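Local structure of alpha-1,4-endofucoidanase (Mariniflexile fucanivorans, 6DLH) at residues N149-L154 / N195-Y200; P641-T646 / Y656-G661. The protein hydrolyses fucoidan from within its chains as a retaining glycoside hydrolase of family 107, and binds several calcium ions through its catalytic and Ig-like domains. One frame throughout, in Å; residues are numbered along the deposited sequence.

Contact 1: N149-L154 / N195-Y200; sequences NSYNLL and NGRRKY
Leu-154 packs against Arg-197 and Tyr-200 where the loop leaving parallel strand 143-149 meets the start of helix 198-216, in the beta/alpha catalytic domain, whose seven-stranded parallel sheet is consistent with the barrel of GH29 fucosidases. The tight part is buried Leu-154 against Tyr-200 CB and the Arg-197 chain. Leu-154 CD1 lies 4.0 Å from Tyr-200 CB, and CD2 is almost as close to the same atom. The Tyr-200 ring leads away from this leucine, and its hydroxyl hydrogen-bonds Asp-177. Arg-197, at the N-cap position, runs past Leu-154 in the opposite sense, its CD 4.1 Å from Leu-154 CG. Leu-154 CB sits over one guanidinium face, near its rim.

Two turns shape the loop that presents Leu-154: a type I turn, Asn-149 to Asn-152, runs into a type II' turn, Tyr-151 to Leu-154. An Asx turn opens it: Asn-149 OD1 accepts from Tyr-151 N at 3.1 Å, with the donor tilted 32° from the carbonyl plane. Asn-152 then ties the chain on both sides of itself, its ND2 giving to Ser-150 O at 2.7 Å and its OD1 taking the Leu-153 N-H from above the carbonyl plane.

The looser side is the turn that leads into the helix: Asn-195 and Gly-196 are solvent-exposed, and Arg-197 is partly so. A bend at chi3 (-70°) turns the guanidinium toward Tyr-151, and NH1 hydrogen-bonds Ala-155 O, while Met-173 and Pro-158 also touch the side chain. The arginine meets Tyr-151 at the ring's edge rather than over its face, so this is no cation-pi stack. Ring and guanidinium planes stand 81° apart, and Arg-197 NH2 comes 3.6 Å from Tyr-151 CE1.

Contact 2: P641-T646 / Y656-G661; sequences PILNLT and YTLQLG
This is side-chain packing between the two sheets of a beta-sandwich, in the last Ig-like domain of the chain. Segment 641-646 belongs to edge strand 642-649 of a four-stranded mixed sheet, and segment 656-661 to edge strand 654-659 of a three-stranded antiparallel sheet. The backbones stay apart, with the CA atoms of Thr-646 and Tyr-656 the nearest pair at 7.7 Å, and side chains fill the gap.

Tyr-656 is at the centre. Its CG is anti to the backbone N (chi1 -162°), which carries the ring across to the other strand. Leu-645 lies flat on one face in a CH-pi contact: CG is 3.6 Å from the centroid of the Tyr-656 ring and only 4° off the normal. Both methyls of Leu-645 lean to the CD1-CE1 side of the Tyr-656 ring, Leu-645 CD2 nearer its CG end and Leu-645 CD1 nearer its CZ end.

An alanine in place of Tyr-656 would probably leave the isobutyl group of Leu-645 without its aromatic platform and open a gap between the sheets beside Thr-646.

Deeper in, the buried Leu-643 and Leu-658 meet methyl to methyl, CD2 to CD2 at 4.1 Å. Leu-695 of the neighbouring strand 692-697 touches both Leu-645 and Leu-658, and its backbone hydrogen-bonds that of Tyr-656. At the exposed end, Thr-646 approaches at about a right angle and meets the ring at its edge, with OG1 near the ring plane and 3.2 Å from Tyr-656 CE2.

From the N terminus, the chain first passes through the catalytic domain, where contact 1 closes a loop: the 40 residues between its segments, 13 of them helical, end where the start of helix 198-216 packs on the loop that follows strand 143-149. It then runs through further Ig-like domains before contact 2 closes a much shorter excursion of nine residues, joining the two sheets of the last of these domains. The two contacts follow in series, neither nesting nor crossing. Their centres are 44 Å apart and their nearest atoms about 32 Å, so they do not touch, and each lies within its own domain: contact 1 ties loop to helix, contact 2 sheet to sheet.

Contact 1: N149-L154 / N195-Y200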
ATOM      1  N   ASN A 149     -10.171  -6.028  -6.342  1.00 35.03           N
ATOM      2  CA  ASN A 149     -11.548  -6.429  -6.138  1.00 38.04           C
ATOM      3  C   ASN A 149     -12.292  -6.214  -7.452  1.00 42.49           C
ATOM      4  O   ASN A 149     -12.140  -5.174  -8.090  1.00 43.81           O
ATOM      5  CB  ASN A 149     -12.185  -5.732  -4.937  1.00 38.31           C
ATOM      6  CG  ASN A 149     -13.556  -6.285  -4.627  1.00 39.34           C
ATOM      7  OD1 ASN A 149     -14.532  -5.923  -5.283  1.00 42.13           O
ATOM      8  ND2 ASN A 149     -13.640  -7.172  -3.646  1.00 38.33           N
ATOM      9  N   SER A 150     -13.076  -7.221  -7.846  1.00 42.12           N
ATOM     10  CA  SER A 150     -13.663  -7.294  -9.175  1.00 40.88           C
ATOM     11  C   SER A 150     -14.690  -6.184  -9.398  1.00 38.98           C
ATOM     12  O   SER A 150     -14.886  -5.768 -10.536  1.00 40.02           O
ATOM     13  CB  SER A 150     -14.253  -8.659  -9.429  1.00 41.02           C
ATOM     14  OG  SER A 150     -13.226  -9.630  -9.590  1.00 41.80           O
ATOM     15  N   TYR A 151     -15.324  -5.716  -8.313  1.00 37.98           N
ATOM     16  CA  TYR A 151     -16.339  -4.674  -8.353  1.00 40.19           C
ATOM     17  C   TYR A 151     -15.710  -3.325  -8.695  1.00 43.85           C
ATOM     18  O   TYR A 151     -16.412  -2.420  -9.136  1.00 43.20           O
ATOM     19  CB  TYR A 151     -17.084  -4.559  -7.019  1.00 39.40           C
ATOM     20  CG  TYR A 151     -18.255  -5.495  -6.856  1.00 40.54           C
ATOM     21  CD1 TYR A 151     -19.520  -5.159  -7.321  1.00 41.07           C
ATOM     22  CD2 TYR A 151     -18.102  -6.724  -6.234  1.00 39.55           C
ATOM     23  CE1 TYR A 151     -20.598  -6.023  -7.176  1.00 40.64           C
ATOM     24  CE2 TYR A 151     -19.170  -7.597  -6.078  1.00 40.12           C
ATOM     25  CZ  TYR A 151     -20.423  -7.250  -6.554  1.00 40.55           C
ATOM     26  OH  TYR A 151     -21.470  -8.116  -6.395  1.00 36.81           O
ATOM     27  N   ASN A 152     -14.399  -3.196  -8.443  1.00 45.84           N
ATOM     28  CA  ASN A 152     -13.590  -2.059  -8.857  1.00 46.52           C
ATOM     29  C   ASN A 152     -14.307  -0.749  -8.522  1.00 47.35           C
ATOM     30  O   ASN A 152     -14.720  -0.553  -7.381  1.00 48.61           O
ATOM     31  CB  ASN A 152     -13.040  -2.257 -10.274  1.00 48.08           C
ATOM     32  CG  ASN A 152     -14.110  -2.252 -11.347  1.00 54.86           C
ATOM     33  OD1 ASN A 152     -14.566  -1.189 -11.772  1.00 53.97           O
ATOM     34  ND2 ASN A 152     -14.513  -3.431 -11.794  1.00 51.28           N
ATOM     35  N   LEU A 153     -14.483   0.123  -9.525  1.00 51.66           N
ATOM     36  CA  LEU A 153     -15.007   1.470  -9.327  1.00 52.06           C
ATOM     37  C   LEU A 153     -16.525   1.475  -9.119  1.00 51.61           C
ATOM     38  O   LEU A 153     -17.074   2.459  -8.620  1.00 51.14           O
ATOM     39  CB  LEU A 153     -14.579   2.356 -10.504  1.00 51.57           C
ATOM     40  CG  LEU A 153     -13.081   2.665 -10.581  1.00 52.31           C
ATOM     41  CD1 LEU A 153     -12.684   3.130 -11.972  1.00 49.21           C
ATOM     42  CD2 LEU A 153     -12.670   3.688  -9.529  1.00 49.18           C
ATOM     43  N   LEU A 154     -17.198   0.371  -9.468  1.00 51.99           N
ATOM     44  CA  LEU A 154     -18.631   0.242  -9.234  1.00 50.79           C
ATOM     45  C   LEU A 154     -18.910   0.162  -7.736  1.00 52.13           C
ATOM     46  O   LEU A 154     -18.012  -0.130  -6.946  1.00 54.31           O
ATOM     47  CB  LEU A 154     -19.167  -1.001  -9.952  1.00 49.83           C
ATOM     48  CG  LEU A 154     -19.351  -0.891 -11.466  1.00 53.37           C
ATOM     49  CD1 LEU A 154     -19.715   0.527 -11.891  1.00 53.12           C
ATOM     50  CD2 LEU A 154     -18.118  -1.370 -12.213  1.00 51.77           C
ATOM     51  N   ASN A 195     -26.259  -8.027 -18.961  1.00 58.77           N
ATOM     52  CA  ASN A 195     -26.978  -7.871 -17.703  1.00 61.63           C
ATOM     53  C   ASN A 195     -26.206  -6.961 -16.748  1.00 60.81           C
ATOM     54  O   ASN A 195     -24.989  -6.823 -16.862  1.00 62.66           O
ATOM     55  CB  ASN A 195     -27.283  -9.225 -17.051  1.00 64.49           C
ATOM     56  CG  ASN A 195     -27.464 -10.347 -18.053  1.00 67.33           C
ATOM     57  OD1 ASN A 195     -26.567 -10.631 -18.850  1.00 66.76           O
ATOM     58  ND2 ASN A 195     -28.618 -10.990 -18.018  1.00 66.02           N
ATOM     59  N   GLY A 196     -26.938  -6.349 -15.805  1.00 58.03           N
ATOM     60  CA  GLY A 196     -26.375  -5.456 -14.804  1.00 57.50           C
ATOM     61  C   GLY A 196     -25.396  -4.449 -15.406  1.00 59.46           C
ATOM     62  O   GLY A 196     -25.620  -3.942 -16.504  1.00 59.75           O
ATOM     63  N   ARG A 197     -24.291  -4.208 -14.689  1.00 56.80           N
ATOM     64  CA  ARG A 197     -23.340  -3.156 -15.018  1.00 51.47           C
ATOM     65  C   ARG A 197     -22.199  -3.704 -15.875  1.00 49.17           C
ATOM     66  O   ARG A 197     -21.073  -3.220 -15.786  1.00 51.54           O
ATOM     67  CB  ARG A 197     -22.809  -2.530 -13.727  1.00 51.43           C
ATOM     68  CG  ARG A 197     -23.885  -1.856 -12.891  1.00 54.19           C
ATOM     69  CD  ARG A 197     -23.394  -1.506 -11.501  1.00 55.58           C
ATOM     70  NE  ARG A 197     -23.187  -2.705 -10.708  1.00 56.22           N
ATOM     71  CZ  ARG A 197     -23.199  -2.748  -9.382  1.00 56.87           C
ATOM     72  NH1 ARG A 197     -23.331  -1.635  -8.678  1.00 54.10           N
ATOM     73  NH2 ARG A 197     -23.089  -3.912  -8.768  1.00 56.14           N
ATOM     74  N   ARG A 198     -22.518  -4.676 -16.738  1.00 47.24           N
ATOM     75  CA  ARG A 198     -21.546  -5.393 -17.550  1.00 49.52           C
ATOM     76  C   ARG A 198     -20.655  -4.442 -18.350  1.00 54.29           C
ATOM     77  O   ARG A 198     -19.449  -4.675 -18.453  1.00 57.07           O
ATOM     78  CB  ARG A 198     -22.259  -6.397 -18.464  1.00 48.43           C
ATOM     79  CG  ARG A 198     -21.353  -7.172 -19.414  1.00 46.43           C
ATOM     80  CD  ARG A 198     -22.160  -8.157 -20.248  1.00 46.60           C
ATOM     81  NE  ARG A 198     -21.366  -8.980 -21.151  1.00 45.65           N
ATOM     82  CZ  ARG A 198     -20.929 -10.205 -20.876  1.00 46.23           C
ATOM     83  NH1 ARG A 198     -21.282 -10.791 -19.742  1.00 46.48           N
ATOM     84  NH2 ARG A 198     -20.137 -10.835 -21.730  1.00 42.05           N
ATOM     85  N   LYS A 199     -21.250  -3.397 -18.947  1.00 57.48           N
ATOM     86  CA  LYS A 199     -20.511  -2.574 -19.899  1.00 59.37           C
ATOM     87  C   LYS A 199     -19.393  -1.824 -19.175  1.00 56.80           C
ATOM     88  O   LYS A 199     -18.285  -1.707 -19.698  1.00 53.75           O
ATOM     89  CB  LYS A 199     -21.435  -1.670 -20.728  1.00 59.03           C
ATOM     90  CG  LYS A 199     -22.196  -0.602 -19.956  1.00 61.98           C
ATOM     91  CD  LYS A 199     -23.153   0.210 -20.805  1.00 62.77           C
ATOM     92  CE  LYS A 199     -23.956   1.195 -19.979  1.00 65.10           C
ATOM     93  NZ  LYS A 199     -24.983   1.898 -20.784  1.00 64.80           N
ATOM     94  N   TYR A 200     -19.697  -1.361 -17.955  1.00 57.50           N
ATOM     95  CA  TYR A 200     -18.754  -0.651 -17.104  1.00 60.04           C
ATOM     96  C   TYR A 200     -17.577  -1.552 -16.727  1.00 60.40           C
ATOM     97  O   TYR A 200     -16.455  -1.071 -16.584  1.00 61.40           O
ATOM     98  CB  TYR A 200     -19.460  -0.087 -15.868  1.00 64.89           C
ATOM     99  CG  TYR A 200     -20.698   0.734 -16.140  1.00 69.52           C
ATOM    100  CD1 TYR A 200     -20.657   1.843 -16.973  1.00 72.46           C
ATOM    101  CD2 TYR A 200     -21.909   0.417 -15.546  1.00 70.45           C
ATOM    102  CE1 TYR A 200     -21.790   2.606 -17.220  1.00 74.16           C
ATOM    103  CE2 TYR A 200     -23.051   1.166 -15.783  1.00 71.92           C
ATOM    104  CZ  TYR A 200     -22.992   2.267 -16.620  1.00 75.76           C
ATOM    105  OH  TYR A 200     -24.112   3.013 -16.856  1.00 73.00           O
TER

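Contact 2: P641-T646 / Y656-G661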
ATOM      1  N   PRO A 641     -21.086  35.966  15.233  1.00 62.08           N
ATOM      2  CA  PRO A 641     -21.612  36.653  16.416  1.00 61.42           C
ATOM      3  C   PRO A 641     -22.497  35.759  17.287  1.00 60.64           C
ATOM      4  O   PRO A 641     -22.469  35.868  18.511  1.00 61.10           O
ATOM      5  CB  PRO A 641     -22.415  37.833  15.839  1.00 61.95           C
ATOM      6  CG  PRO A 641     -21.900  37.987  14.421  1.00 63.98           C
ATOM      7  CD  PRO A 641     -21.570  36.576  13.981  1.00 63.62           C
ATOM      8  N   ILE A 642     -23.285  34.884  16.647  1.00 62.91           N
ATOM      9  CA  ILE A 642     -24.091  33.907  17.364  1.00 62.05           C
ATOM     10  C   ILE A 642     -23.626  32.493  17.017  1.00 58.07           C
ATOM     11  O   ILE A 642     -23.892  31.992  15.924  1.00 59.45           O
ATOM     12  CB  ILE A 642     -25.602  34.079  17.098  1.00 60.20           C
ATOM     13  CG1 ILE A 642     -26.089  35.499  17.389  1.00 60.39           C
ATOM     14  CG2 ILE A 642     -26.392  33.042  17.883  1.00 61.16           C
ATOM     15  CD1 ILE A 642     -27.554  35.720  17.066  1.00 57.33           C
ATOM     16  N   LEU A 643     -22.951  31.856  17.980  1.00 52.24           N
ATOM     17  CA  LEU A 643     -22.622  30.444  17.904  1.00 50.46           C
ATOM     18  C   LEU A 643     -23.817  29.642  18.406  1.00 51.58           C
ATOM     19  O   LEU A 643     -24.000  29.487  19.613  1.00 53.02           O
ATOM     20  CB  LEU A 643     -21.366  30.159  18.737  1.00 45.58           C
ATOM     21  CG  LEU A 643     -20.036  30.281  17.992  1.00 46.64           C
ATOM     22  CD1 LEU A 643     -19.684  31.738  17.716  1.00 46.99           C
ATOM     23  CD2 LEU A 643     -18.913  29.604  18.766  1.00 46.02           C
ATOM     24  N   ASN A 644     -24.636  29.169  17.457  1.00 51.57           N
ATOM     25  CA  ASN A 644     -25.766  28.300  17.740  1.00 51.65           C
ATOM     26  C   ASN A 644     -25.249  26.874  17.938  1.00 53.82           C
ATOM     27  O   ASN A 644     -24.746  26.260  16.999  1.00 59.04           O
ATOM     28  CB  ASN A 644     -26.828  28.396  16.640  1.00 51.14           C
ATOM     29  CG  ASN A 644     -28.169  27.821  17.049  1.00 53.27           C
ATOM     30  OD1 ASN A 644     -28.365  27.439  18.203  1.00 52.34           O
ATOM     31  ND2 ASN A 644     -29.102  27.763  16.110  1.00 51.50           N
ATOM     32  N   LEU A 645     -25.380  26.363  19.171  1.00 50.38           N
ATOM     33  CA  LEU A 645     -24.769  25.109  19.588  1.00 45.96           C
ATOM     34  C   LEU A 645     -25.802  23.983  19.617  1.00 42.51           C
ATOM     35  O   LEU A 645     -26.947  24.164  19.211  1.00 39.56           O
ATOM     36  CB  LEU A 645     -24.112  25.310  20.958  1.00 46.83           C
ATOM     37  CG  LEU A 645     -22.587  25.421  20.959  1.00 51.55           C
ATOM     38  CD1 LEU A 645     -22.085  26.386  19.894  1.00 49.70           C
ATOM     39  CD2 LEU A 645     -22.070  25.820  22.335  1.00 49.31           C
ATOM     40  N   THR A 646     -25.361  22.803  20.071  1.00 43.42           N
ATOM     41  CA  THR A 646     -26.177  21.600  20.096  1.00 46.22           C
ATOM     42  C   THR A 646     -27.156  21.671  21.265  1.00 43.91           C
ATOM     43  O   THR A 646     -26.779  22.081  22.365  1.00 44.61           O
ATOM     44  CB  THR A 646     -25.306  20.342  20.246  1.00 48.93           C
ATOM     45  OG1 THR A 646     -24.265  20.389  19.271  1.00 56.53           O
ATOM     46  CG2 THR A 646     -26.077  19.049  20.098  1.00 49.09           C
ATOM     47  N   TYR A 656     -19.789  20.315  25.164  1.00 51.52           N
ATOM     48  CA  TYR A 656     -19.459  20.878  23.863  1.00 51.55           C
ATOM     49  C   TYR A 656     -18.088  21.544  23.930  1.00 53.34           C
ATOM     50  O   TYR A 656     -17.840  22.362  24.814  1.00 54.39           O
ATOM     51  CB  TYR A 656     -20.505  21.905  23.430  1.00 49.77           C
ATOM     52  CG  TYR A 656     -20.500  22.212  21.954  1.00 49.58           C
ATOM     53  CD1 TYR A 656     -19.518  23.011  21.386  1.00 49.70           C
ATOM     54  CD2 TYR A 656     -21.489  21.711  21.126  1.00 47.66           C
ATOM     55  CE1 TYR A 656     -19.518  23.302  20.031  1.00 49.65           C
ATOM     56  CE2 TYR A 656     -21.505  21.991  19.769  1.00 47.32           C
ATOM     57  CZ  TYR A 656     -20.517  22.788  19.218  1.00 47.83           C
ATOM     58  OH  TYR A 656     -20.539  23.067  17.882  1.00 49.09           O
ATOM     59  N   THR A 657     -17.211  21.191  22.978  1.00 51.23           N
ATOM     60  CA  THR A 657     -15.847  21.697  22.967  1.00 49.58           C
ATOM     61  C   THR A 657     -15.712  22.791  21.909  1.00 51.51           C
ATOM     62  O   THR A 657     -16.019  22.574  20.736  1.00 50.65           O
ATOM     63  CB  THR A 657     -14.822  20.557  22.845  1.00 50.38           C
ATOM     64  OG1 THR A 657     -14.826  19.786  24.047  1.00 47.97           O
ATOM     65  CG2 THR A 657     -13.413  21.049  22.599  1.00 49.61           C
ATOM     66  N   LEU A 658     -15.275  23.977  22.355  1.00 49.63           N
ATOM     67  CA  LEU A 658     -14.904  25.058  21.458  1.00 45.96           C
ATOM     68  C   LEU A 658     -13.451  24.859  21.037  1.00 47.73           C
ATOM     69  O   LEU A 658     -12.594  24.558  21.872  1.00 45.09           O
ATOM     70  CB  LEU A 658     -15.088  26.403  22.171  1.00 45.26           C
ATOM     71  CG  LEU A 658     -16.522  26.779  22.556  1.00 43.60           C
ATOM     72  CD1 LEU A 658     -16.549  28.127  23.267  1.00 43.24           C
ATOM     73  CD2 LEU A 658     -17.449  26.788  21.348  1.00 38.80           C
ATOM     74  N   GLN A 659     -13.197  25.042  19.736  1.00 50.05           N
ATOM     75  CA  GLN A 659     -11.948  24.635  19.113  1.00 51.54           C
ATOM     76  C   GLN A 659     -11.311  25.820  18.387  1.00 48.37           C
ATOM     77  O   GLN A 659     -11.941  26.436  17.525  1.00 45.63           O
ATOM     78  CB  GLN A 659     -12.230  23.498  18.128  1.00 56.61           C
ATOM     79  CG  GLN A 659     -10.982  22.775  17.639  1.00 65.16           C
ATOM     80  CD  GLN A 659     -10.612  21.618  18.537  1.00 71.78           C
ATOM     81  OE1 GLN A 659     -11.448  20.782  18.879  1.00 75.43           O
ATOM     82  NE2 GLN A 659      -9.346  21.560  18.919  1.00 70.61           N
ATOM     83  N   LEU A 660     -10.055  26.119  18.745  1.00 47.60           N
ATOM     84  CA  LEU A 660      -9.251  27.089  18.018  1.00 47.87           C
ATOM     85  C   LEU A 660      -9.152  26.625  16.570  1.00 50.09           C
ATOM     86  O   LEU A 660      -8.710  25.510  16.303  1.00 51.96           O
ATOM     87  CB  LEU A 660      -7.860  27.188  18.658  1.00 46.51           C
ATOM     88  CG  LEU A 660      -6.851  28.101  17.957  1.00 45.48           C
ATOM     89  CD1 LEU A 660      -7.232  29.567  18.107  1.00 45.88           C
ATOM     90  CD2 LEU A 660      -5.445  27.871  18.493  1.00 45.54           C
ATOM     91  N   GLY A 661      -9.611  27.478  15.652  1.00 51.70           N
ATOM     92  CA  GLY A 661      -9.539  27.181  14.231  1.00 49.80           C
ATOM     93  C   GLY A 661     -10.900  26.793  13.673  1.00 48.06           C
ATOM     94  O   GLY A 661     -11.094  26.813  12.462  1.00 49.07           O
TER